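Local atomic coordinates of putative peptide ABC-transport system periplasmic peptide-binding protein (Campylobacter jejuni, PDB entry 4OEV), a protein that binds nickel ions outside the cytoplasm and probably delivers them to an ABC-type importer, within a family generally assigned to peptide transport. Residues F91-P94 with K95-S98; K167-K170 with G171-E175; A348-L351 with Q352-R356. All blocks are in the same frame, centred on the assembly; numbering follows the deposited sequence.

How the contacts relate
None of the three contacts encloses a long loop: each lies within one continuous run of chain, and they follow in series without nesting or crossing. From the N terminus, contact 1 (91-98) turns the chain out of helix 81-92 on its way to helix 101-104. Contact 2 (167-175) closes the tight connection of the hairpin formed by strands 163-169 and 173-178, at one side of a mixed sheet. Contact 3 (348-356) is a run of helix 342-357, which links strands 329-338 and 361-367 in a beta-alpha-beta unit. Contacts 1 and 3 lie on opposite sides of the chain's centre, with their own centres about 42 Å apart.

Contact 1: F91-P94 with K95-S98; sequences FKNP and KNNS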
ATOM      1  N   PHE A  91       4.309  12.932 -14.290  1.00 42.35           N
ATOM      2  CA  PHE A  91       4.685  12.272 -13.032  1.00 41.68           C
ATOM      3  C   PHE A  91       6.076  12.716 -12.569  1.00 41.54           C
ATOM      4  O   PHE A  91       6.355  12.754 -11.377  1.00 40.31           O
ATOM      5  CB  PHE A  91       4.679  10.762 -13.194  1.00 41.29           C
ATOM      6  CG  PHE A  91       3.334  10.190 -13.664  1.00 43.16           C
ATOM      7  CD1 PHE A  91       2.124  10.826 -13.370  1.00 42.08           C
ATOM      8  CD2 PHE A  91       3.306   9.034 -14.418  1.00 40.75           C
ATOM      9  CE1 PHE A  91       0.896  10.280 -13.768  1.00 40.99           C
ATOM     10  CE2 PHE A  91       2.076   8.485 -14.866  1.00 41.56           C
ATOM     11  CZ  PHE A  91       0.874   9.122 -14.545  1.00 42.47           C
ATOM     12  N   LYS A  92       6.963  13.057 -13.504  1.00 43.51           N
ATOM     13  CA  LYS A  92       8.317  13.393 -13.066  1.00 42.29           C
ATOM     14  C   LYS A  92       8.554  14.884 -13.030  1.00 46.21           C
ATOM     15  O   LYS A  92       9.643  15.311 -12.686  1.00 48.08           O
ATOM     16  CB  LYS A  92       9.367  12.738 -13.951  1.00 44.00           C
ATOM     17  CG  LYS A  92       9.393  13.253 -15.408  1.00 43.78           C
ATOM     18  CD  LYS A  92      10.593  12.693 -16.148  1.00 48.80           C
ATOM     19  CE  LYS A  92      10.794  13.390 -17.522  1.00 55.39           C
ATOM     20  NZ  LYS A  92      12.177  13.973 -17.641  1.00 55.78           N
ATOM     21  N   ASN A  93       7.540  15.681 -13.357  1.00 45.95           N
ATOM     22  CA  ASN A  93       7.645  17.140 -13.220  1.00 46.82           C
ATOM     23  C   ASN A  93       7.484  17.528 -11.773  1.00 43.56           C
ATOM     24  O   ASN A  93       6.432  17.260 -11.172  1.00 41.27           O
ATOM     25  CB  ASN A  93       6.601  17.844 -14.100  1.00 51.25           C
ATOM     26  CG  ASN A  93       6.815  19.343 -14.204  1.00 52.19           C
ATOM     27  OD1 ASN A  93       7.179  20.007 -13.229  1.00 47.45           O
ATOM     28  ND2 ASN A  93       6.619  19.883 -15.408  1.00 52.91           N
ATOM     29  N   PRO A  94       8.538  18.134 -11.180  1.00 44.86           N
ATOM     30  CA  PRO A  94       8.456  18.441  -9.749  1.00 44.57           C
ATOM     31  C   PRO A  94       7.300  19.380  -9.384  1.00 44.89           C
ATOM     32  O   PRO A  94       6.756  19.286  -8.282  1.00 39.65           O
ATOM     33  CB  PRO A  94       9.815  19.137  -9.452  1.00 45.45           C
ATOM     34  CG  PRO A  94      10.747  18.680 -10.537  1.00 45.61           C
ATOM     35  CD  PRO A  94       9.834  18.541 -11.766  1.00 46.29           C
ATOM     36  N   LYS A  95       6.873  20.212 -10.323  1.00 42.62           N
ATOM     37  CA  LYS A  95       5.817  21.180 -10.046  1.00 48.21           C
ATOM     38  C   LYS A  95       4.465  20.482  -9.898  1.00 48.23           C
ATOM     39  O   LYS A  95       3.489  21.108  -9.473  1.00 49.40           O
ATOM     40  CB  LYS A  95       5.784  22.270 -11.125  1.00 54.24           C
ATOM     41  CG  LYS A  95       6.902  23.291 -10.974  1.00 58.29           C
ATOM     42  CD  LYS A  95       6.702  24.581 -11.794  1.00 63.59           C
ATOM     43  CE  LYS A  95       6.670  24.315 -13.304  1.00 65.15           C
ATOM     44  NZ  LYS A  95       6.995  25.522 -14.120  1.00 68.25           N
ATOM     45  N   ASN A  96       4.402  19.201 -10.254  1.00 41.97           N
ATOM     46  CA  ASN A  96       3.150  18.462 -10.061  1.00 42.72           C
ATOM     47  C   ASN A  96       3.054  17.749  -8.713  1.00 41.11           C
ATOM     48  O   ASN A  96       1.960  17.306  -8.338  1.00 38.92           O
ATOM     49  CB  ASN A  96       2.919  17.430 -11.163  1.00 43.02           C
ATOM     50  CG  ASN A  96       2.572  18.066 -12.472  1.00 46.45           C
ATOM     51  OD1 ASN A  96       1.981  19.146 -12.489  1.00 48.41           O
ATOM     52  ND2 ASN A  96       2.911  17.407 -13.577  1.00 45.12           N
ATOM     53  N   ASN A  97       4.164  17.664  -7.977  1.00 39.38           N
ATOM     54  CA  ASN A  97       4.173  17.041  -6.636  1.00 42.94           C
ATOM     55  C   ASN A  97       3.560  15.647  -6.596  1.00 39.82           C
ATOM     56  O   ASN A  97       2.836  15.296  -5.663  1.00 42.22           O
ATOM     57  CB  ASN A  97       3.471  17.956  -5.618  1.00 42.91           C
ATOM     58  CG  ASN A  97       4.038  19.364  -5.647  1.00 45.65           C
ATOM     59  OD1 ASN A  97       5.190  19.566  -5.313  1.00 45.06           O
ATOM     60  ND2 ASN A  97       3.241  20.334  -6.111  1.00 44.19           N
ATOM     61  N   SER A  98       3.911  14.831  -7.586  1.00 40.55           N
ATOM     62  CA  SER A  98       3.284  13.526  -7.788  1.00 39.08           C
ATOM     63  C   SER A  98       3.628  12.550  -6.688  1.00 35.89           C
ATOM     64  O   SER A  98       4.763  12.527  -6.229  1.00 34.41           O
ATOM     65  CB  SER A  98       3.700  12.949  -9.137  1.00 38.07           C
ATOM     66  OG  SER A  98       3.157  11.645  -9.268  1.00 38.13           O
TER
HETATM   67  O   HOH W   1       5.835  15.168  -9.845  1.00 32.45           O
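With chi1 of -169°, Asn93 sets its CG opposite its own backbone N and beside its carbonyl carbon, which carries OD1 forward along the chain to the amide of Lys95. The result is an Asx turn at the start of a short 3-10 segment that follows helix 81-92. OD1 of Asn93 accepts from Lys95 N at 2.9 Å, the donor tilted only 21° from the plane of the side-chain carbonyl, and the aliphatic CB of Lys95 packs beside the same oxygen. Asparagine suits this place because its short amide reaches the second residue ahead. Proline suits the next: Pro94 has no N-H that would need a partner, and its ring fixes phi near the value a turn requires.

Two overlapping beta turns continue the 3-10 path. Asn96 N donates to Asn93 O at 3.0 Å, and Asn97 N to Pro94 O at 3.1 Å; in both the donor stands well above the carbonyl plane. Asn97 then takes a left-handed backbone conformation, which asparagine tolerates well, and the chain folds back so that Ser98 CB lies against Phe91 O.

Asn96 ND2 bonds back to Ala90 O at the end of the helix, whereas Asn97 ND2 reaches outward to Asn149 OD1 and Ser98 OG bonds to Ala21 O. Phe91 is buried, its ring meeting that of Phe104.

One water bridges the two arms of the turn, donating to Phe91 O at 2.9 Å and accepting from Ser98 N at 3.0 Å.

Contact 2: K167-K170 with G171-E175; sequences KWKK and GEYVE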
ATOM      1  N   LYS A 167     -20.910  10.316 -10.509  1.00 59.26           N
ATOM      2  CA  LYS A 167     -21.007  11.375  -9.518  1.00 60.74           C
ATOM      3  C   LYS A 167     -20.346  10.966  -8.221  1.00 60.44           C
ATOM      4  O   LYS A 167     -19.968   9.807  -8.031  1.00 61.57           O
ATOM      5  CB  LYS A 167     -22.458  11.759  -9.263  1.00 63.40           C
ATOM      6  CG  LYS A 167     -23.286  10.736  -8.513  1.00 65.48           C
ATOM      7  CD  LYS A 167     -24.594  11.397  -8.091  1.00 71.40           C
ATOM      8  CE  LYS A 167     -25.539  10.408  -7.424  1.00 75.50           C
ATOM      9  NZ  LYS A 167     -26.807  11.033  -6.932  1.00 79.87           N
ATOM     10  N   TRP A 168     -20.234  11.924  -7.318  1.00 58.56           N
ATOM     11  CA  TRP A 168     -19.462  11.701  -6.111  1.00 59.10           C
ATOM     12  C   TRP A 168     -20.101  12.448  -4.964  1.00 62.59           C
ATOM     13  O   TRP A 168     -20.197  13.665  -4.989  1.00 65.65           O
ATOM     14  CB  TRP A 168     -18.026  12.160  -6.357  1.00 57.34           C
ATOM     15  CG  TRP A 168     -17.031  11.980  -5.262  1.00 54.08           C
ATOM     16  CD1 TRP A 168     -17.236  11.476  -4.002  1.00 53.26           C
ATOM     17  CD2 TRP A 168     -15.646  12.321  -5.342  1.00 51.62           C
ATOM     18  NE1 TRP A 168     -16.048  11.489  -3.292  1.00 52.56           N
ATOM     19  CE2 TRP A 168     -15.059  11.998  -4.092  1.00 50.21           C
ATOM     20  CE3 TRP A 168     -14.841  12.865  -6.356  1.00 50.64           C
ATOM     21  CZ2 TRP A 168     -13.703  12.203  -3.823  1.00 47.48           C
ATOM     22  CZ3 TRP A 168     -13.497  13.065  -6.100  1.00 48.45           C
ATOM     23  CH2 TRP A 168     -12.934  12.738  -4.823  1.00 45.99           C
ATOM     24  N   LYS A 169     -20.531  11.718  -3.948  1.00 64.22           N
ATOM     25  CA  LYS A 169     -21.042  12.348  -2.751  1.00 67.02           C
ATOM     26  C   LYS A 169     -19.939  12.286  -1.712  1.00 65.65           C
ATOM     27  O   LYS A 169     -19.689  11.239  -1.129  1.00 63.36           O
ATOM     28  CB  LYS A 169     -22.307  11.638  -2.283  1.00 69.90           C
ATOM     29  CG  LYS A 169     -23.128  12.366  -1.243  1.00 73.29           C
ATOM     30  CD  LYS A 169     -24.550  11.817  -1.289  1.00 77.98           C
ATOM     31  CE  LYS A 169     -25.293  11.948   0.030  1.00 80.11           C
ATOM     32  NZ  LYS A 169     -26.578  11.180  -0.011  1.00 81.78           N
ATOM     33  N   LYS A 170     -19.300  13.422  -1.461  1.00 67.73           N
ATOM     34  CA  LYS A 170     -18.040  13.451  -0.727  1.00 68.43           C
ATOM     35  C   LYS A 170     -18.092  12.760   0.639  1.00 66.36           C
ATOM     36  O   LYS A 170     -19.021  12.982   1.429  1.00 67.03           O
ATOM     37  CB  LYS A 170     -17.580  14.897  -0.555  1.00 72.95           C
ATOM     38  CG  LYS A 170     -16.309  15.053   0.277  1.00 73.95           C
ATOM     39  CD  LYS A 170     -15.053  14.651  -0.479  1.00 75.03           C
ATOM     40  CE  LYS A 170     -13.809  14.958   0.346  1.00 74.24           C
ATOM     41  NZ  LYS A 170     -12.617  14.219  -0.136  1.00 73.55           N
ATOM     42  N   GLY A 171     -17.113  11.880   0.874  1.00 62.98           N
ATOM     43  CA  GLY A 171     -17.016  11.118   2.112  1.00 60.76           C
ATOM     44  C   GLY A 171     -17.945   9.912   2.177  1.00 58.41           C
ATOM     45  O   GLY A 171     -17.814   9.072   3.066  1.00 57.28           O
ATOM     46  N   GLU A 172     -18.879   9.832   1.235  1.00 58.22           N
ATOM     47  CA  GLU A 172     -19.902   8.788   1.233  1.00 58.79           C
ATOM     48  C   GLU A 172     -19.654   7.725   0.162  1.00 54.25           C
ATOM     49  O   GLU A 172     -19.503   6.545   0.470  1.00 51.86           O
ATOM     50  CB  GLU A 172     -21.284   9.405   1.030  1.00 67.09           C
ATOM     51  CG  GLU A 172     -22.109   9.641   2.285  1.00 73.04           C
ATOM     52  CD  GLU A 172     -23.608   9.712   1.978  1.00 79.40           C
ATOM     53  OE1 GLU A 172     -24.119   8.831   1.249  1.00 81.29           O
ATOM     54  OE2 GLU A 172     -24.284  10.645   2.467  1.00 82.54           O
ATOM     55  N   TYR A 173     -19.643   8.139  -1.103  1.00 53.67           N
ATOM     56  CA  TYR A 173     -19.468   7.186  -2.189  1.00 51.26           C
ATOM     57  C   TYR A 173     -19.080   7.857  -3.500  1.00 51.00           C
ATOM     58  O   TYR A 173     -19.279   9.060  -3.678  1.00 56.94           O
ATOM     59  CB  TYR A 173     -20.757   6.375  -2.397  1.00 53.20           C
ATOM     60  CG  TYR A 173     -21.922   7.175  -2.959  1.00 56.07           C
ATOM     61  CD1 TYR A 173     -22.087   7.321  -4.337  1.00 57.17           C
ATOM     62  CD2 TYR A 173     -22.877   7.751  -2.120  1.00 56.81           C
ATOM     63  CE1 TYR A 173     -23.146   8.038  -4.861  1.00 60.20           C
ATOM     64  CE2 TYR A 173     -23.951   8.463  -2.641  1.00 58.28           C
ATOM     65  CZ  TYR A 173     -24.078   8.603  -4.011  1.00 60.41           C
ATOM     66  OH  TYR A 173     -25.138   9.305  -4.550  1.00 61.47           O
ATOM     67  N   VAL A 174     -18.546   7.067  -4.427  1.00 45.96           N
ATOM     68  CA  VAL A 174     -18.354   7.521  -5.806  1.00 47.65           C
ATOM     69  C   VAL A 174     -19.154   6.547  -6.645  1.00 50.95           C
ATOM     70  O   VAL A 174     -19.138   5.352  -6.347  1.00 51.88           O
ATOM     71  CB  VAL A 174     -16.858   7.534  -6.240  1.00 45.66           C
ATOM     72  CG1 VAL A 174     -16.674   8.290  -7.542  1.00 46.79           C
ATOM     73  CG2 VAL A 174     -15.947   8.144  -5.138  1.00 47.89           C
ATOM     74  N   GLU A 175     -19.896   7.048  -7.635  1.00 51.93           N
ATOM     75  CA  GLU A 175     -20.715   6.206  -8.509  1.00 53.30           C
ATOM     76  C   GLU A 175     -20.184   6.194  -9.955  1.00 55.17           C
ATOM     77  O   GLU A 175     -19.821   7.237 -10.504  1.00 60.66           O
ATOM     78  CB  GLU A 175     -22.174   6.662  -8.494  1.00 52.76           C
ATOM     79  CG  GLU A 175     -23.054   5.923  -9.538  1.00 60.66           C
ATOM     80  CD  GLU A 175     -24.465   6.475  -9.611  1.00 64.17           C
ATOM     81  OE1 GLU A 175     -24.814   7.228  -8.670  1.00 65.94           O
ATOM     82  OE2 GLU A 175     -25.215   6.160 -10.594  1.00 64.46           O
TER
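Lys167 with Glu175 and Lys169 with Tyr173 are the hydrogen-bonded antiparallel pairs of a beta hairpin that carries a classic bulge next to its turn. In the first pair Glu175 N to Lys167 O is short and nearly straight at 2.8 Å, and the return bond from Lys167 N to Glu175 O is longer at 3.3 Å. Lys169 O is gripped twice, by Tyr173 N at 3.1 Å and by Glu172 N at 2.9 Å, so Glu172 and Tyr173 both face Lys169. Lys170 and Gly171 occupy the corners of a type II turn; the second corner requires a positive phi, which glycine adopts easily.

Of the charged groups, Lys169 and Glu172 extend side by side in the same direction, and Lys169 NZ makes a long, loose salt bridge to Glu172 OE2 whose exact geometry is doubtful. Glu175 OE2 forms a salt bridge with Arg191, while its OE1 lies near CE of Lys167.

Apolar and aromatic packing differs on the two faces. Trp168 and Val174, a non-hydrogen-bonded pair, share one face: CG2 of Val174 makes a CH-pi contact 3.8 Å from the centroid of the five-membered indole ring, almost straight above it. On the other face the Tyr173 ring, with chi1 of 69°, takes CB of Lys169 over one face, 27° off the ring normal, in a second CH-pi contact, while CE of Lys167 comes in at the ring's edge. Lysines suit this more exposed face, their apolar stems lying along Tyr173 and their charged ends running on.

Strand 163-169 is outermost in its four-stranded mixed sheet; strand 173-178 pairs on its other side with strand 191-196, and Trp168 and Val174, apolar as their face requires, pack on the loop residue Ile18.

Contact 3: A348-L351 with Q352-R356; sequences AGIL and QSEFR
The carbonyl oxygen of Gly349 is held by two donors, Ser353 N at 3.1 Å and a water at 2.7 Å, in the middle of helix 342-357, which joins strands 329-338 and 361-367 as a beta-alpha-beta crossover. The same water also donates to Gln352 OE1 at 2.8 Å, bridging backbone and side chain on a partly exposed side of the helix. Gln352 reaches this position with CG anti to the backbone N (chi1 175°) and the chain extended beyond it, and glutamine suits it because its amide serves two partners: OE1 takes the water while NE2 donates to Ser362 O on the following strand.

Regular alpha-helical bonds run through the segment, from Gln352 N to Ala348 O and from Glu354 N to Ile350 O. Ile350 and Glu354 project alongside each other, the methyl CG2 of the first packing 4.1 Å from the methylene CG of the second, while Glu354 OE2 accepts from Asp267 N.

Buried Ala348, Leu351 and Phe355 suit the packed side of the helix: Ala348 and Phe355 reach both flanking strands, and Leu351 and Phe355 also meet strand 454-467. CB of Leu351 touches Phe355 CE2. Leu351 O, which accepts Phe355 N at 2.8 Å, also lies over one face of the Phe355 ring, displaced from its middle and 3.2 Å from CG.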
ATOM      1  N   ALA A 348      -2.305  -2.606  19.581  1.00 31.23           N
ATOM      2  CA  ALA A 348      -1.767  -1.558  20.437  1.00 30.51           C
ATOM      3  C   ALA A 348      -1.942  -1.957  21.916  1.00 31.95           C
ATOM      4  O   ALA A 348      -1.070  -1.678  22.761  1.00 31.26           O
ATOM      5  CB  ALA A 348      -2.445  -0.239  20.178  1.00 31.32           C
ATOM      6  N   GLY A 349      -3.074  -2.574  22.216  1.00 32.11           N
ATOM      7  CA  GLY A 349      -3.339  -3.121  23.548  1.00 35.77           C
ATOM      8  C   GLY A 349      -2.379  -4.231  23.956  1.00 37.54           C
ATOM      9  O   GLY A 349      -1.918  -4.270  25.106  1.00 41.52           O
ATOM     10  N   ILE A 350      -2.064  -5.130  23.037  1.00 34.18           N
ATOM     11  CA  ILE A 350      -1.174  -6.242  23.310  1.00 35.17           C
ATOM     12  C   ILE A 350       0.261  -5.730  23.518  1.00 34.74           C
ATOM     13  O   ILE A 350       0.928  -6.108  24.511  1.00 34.05           O
ATOM     14  CB  ILE A 350      -1.240  -7.283  22.184  1.00 35.89           C
ATOM     15  CG1 ILE A 350      -2.614  -7.957  22.206  1.00 40.53           C
ATOM     16  CG2 ILE A 350      -0.188  -8.364  22.387  1.00 36.25           C
ATOM     17  CD1 ILE A 350      -2.864  -8.865  21.016  1.00 43.33           C
ATOM     18  N   LEU A 351       0.705  -4.809  22.658  1.00 36.25           N
ATOM     19  CA  LEU A 351       2.041  -4.216  22.825  1.00 35.00           C
ATOM     20  C   LEU A 351       2.193  -3.565  24.218  1.00 33.39           C
ATOM     21  O   LEU A 351       3.183  -3.798  24.912  1.00 30.01           O
ATOM     22  CB  LEU A 351       2.313  -3.178  21.730  1.00 31.26           C
ATOM     23  CG  LEU A 351       2.385  -3.730  20.322  1.00 32.33           C
ATOM     24  CD1 LEU A 351       2.618  -2.567  19.335  1.00 33.90           C
ATOM     25  CD2 LEU A 351       3.480  -4.782  20.155  1.00 30.06           C
ATOM     26  N   GLN A 352       1.185  -2.789  24.627  1.00 33.65           N
ATOM     27  CA  GLN A 352       1.199  -2.124  25.926  1.00 37.65           C
ATOM     28  C   GLN A 352       1.343  -3.147  27.055  1.00 39.27           C
ATOM     29  O   GLN A 352       2.101  -2.956  27.975  1.00 36.07           O
ATOM     30  CB  GLN A 352      -0.062  -1.285  26.118  1.00 38.19           C
ATOM     31  CG  GLN A 352      -0.188  -0.645  27.535  1.00 38.80           C
ATOM     32  CD  GLN A 352      -1.545   0.017  27.711  1.00 41.35           C
ATOM     33  OE1 GLN A 352      -2.590  -0.615  27.472  1.00 43.46           O
ATOM     34  NE2 GLN A 352      -1.547   1.289  28.091  1.00 39.10           N
ATOM     35  N   SER A 353       0.633  -4.261  26.926  1.00 40.35           N
ATOM     36  CA  SER A 353       0.731  -5.375  27.843  1.00 41.28           C
ATOM     37  C   SER A 353       2.128  -6.012  27.869  1.00 40.84           C
ATOM     38  O   SER A 353       2.690  -6.256  28.949  1.00 42.69           O
ATOM     39  CB  SER A 353      -0.310  -6.459  27.466  1.00 40.93           C
ATOM     40  OG  SER A 353       0.012  -7.590  28.255  1.00 46.79           O
ATOM     41  N   GLU A 354       2.680  -6.278  26.685  1.00 38.15           N
ATOM     42  CA  GLU A 354       4.016  -6.876  26.521  1.00 35.06           C
ATOM     43  C   GLU A 354       5.098  -5.981  27.126  1.00 34.47           C
ATOM     44  O   GLU A 354       6.009  -6.460  27.829  1.00 37.23           O
ATOM     45  CB  GLU A 354       4.307  -7.118  25.004  1.00 33.73           C
ATOM     46  CG  GLU A 354       3.442  -8.227  24.375  1.00 38.59           C
ATOM     47  CD  GLU A 354       3.669  -9.596  25.037  1.00 47.70           C
ATOM     48  OE1 GLU A 354       3.205  -9.810  26.177  1.00 50.88           O
ATOM     49  OE2 GLU A 354       4.313 -10.469  24.429  1.00 50.54           O
ATOM     50  N   PHE A 355       4.963  -4.676  26.902  1.00 32.85           N
ATOM     51  CA  PHE A 355       5.967  -3.742  27.406  1.00 33.41           C
ATOM     52  C   PHE A 355       5.880  -3.617  28.916  1.00 36.40           C
ATOM     53  O   PHE A 355       6.889  -3.437  29.606  1.00 37.27           O
ATOM     54  CB  PHE A 355       5.780  -2.394  26.796  1.00 29.07           C
ATOM     55  CG  PHE A 355       5.991  -2.371  25.279  1.00 32.37           C
ATOM     56  CD1 PHE A 355       6.730  -3.353  24.629  1.00 32.57           C
ATOM     57  CD2 PHE A 355       5.413  -1.383  24.539  1.00 29.25           C
ATOM     58  CE1 PHE A 355       6.929  -3.292  23.230  1.00 33.57           C
ATOM     59  CE2 PHE A 355       5.594  -1.317  23.115  1.00 33.06           C
ATOM     60  CZ  PHE A 355       6.345  -2.287  22.492  1.00 35.12           C
ATOM     61  N   ARG A 356       4.655  -3.614  29.412  1.00 39.35           N
ATOM     62  CA  ARG A 356       4.435  -3.498  30.857  1.00 40.15           C
ATOM     63  C   ARG A 356       5.145  -4.615  31.588  1.00 40.45           C
ATOM     64  O   ARG A 356       5.689  -4.411  32.694  1.00 40.94           O
ATOM     65  CB  ARG A 356       2.942  -3.512  31.174  1.00 43.64           C
ATOM     66  CG  ARG A 356       2.664  -3.504  32.670  1.00 48.77           C
ATOM     67  CD  ARG A 356       1.212  -3.331  33.030  1.00 53.84           C
ATOM     68  NE  ARG A 356       0.928  -4.084  34.270  1.00 62.52           N
ATOM     69  CZ  ARG A 356       1.167  -3.621  35.505  1.00 69.86           C
ATOM     70  NH1 ARG A 356       0.886  -4.372  36.578  1.00 72.76           N
ATOM     71  NH2 ARG A 356       1.731  -2.421  35.680  1.00 71.94           N
TER
HETATM   72  O   HOH W   2      -2.812  -3.412  27.516  1.00 29.45           O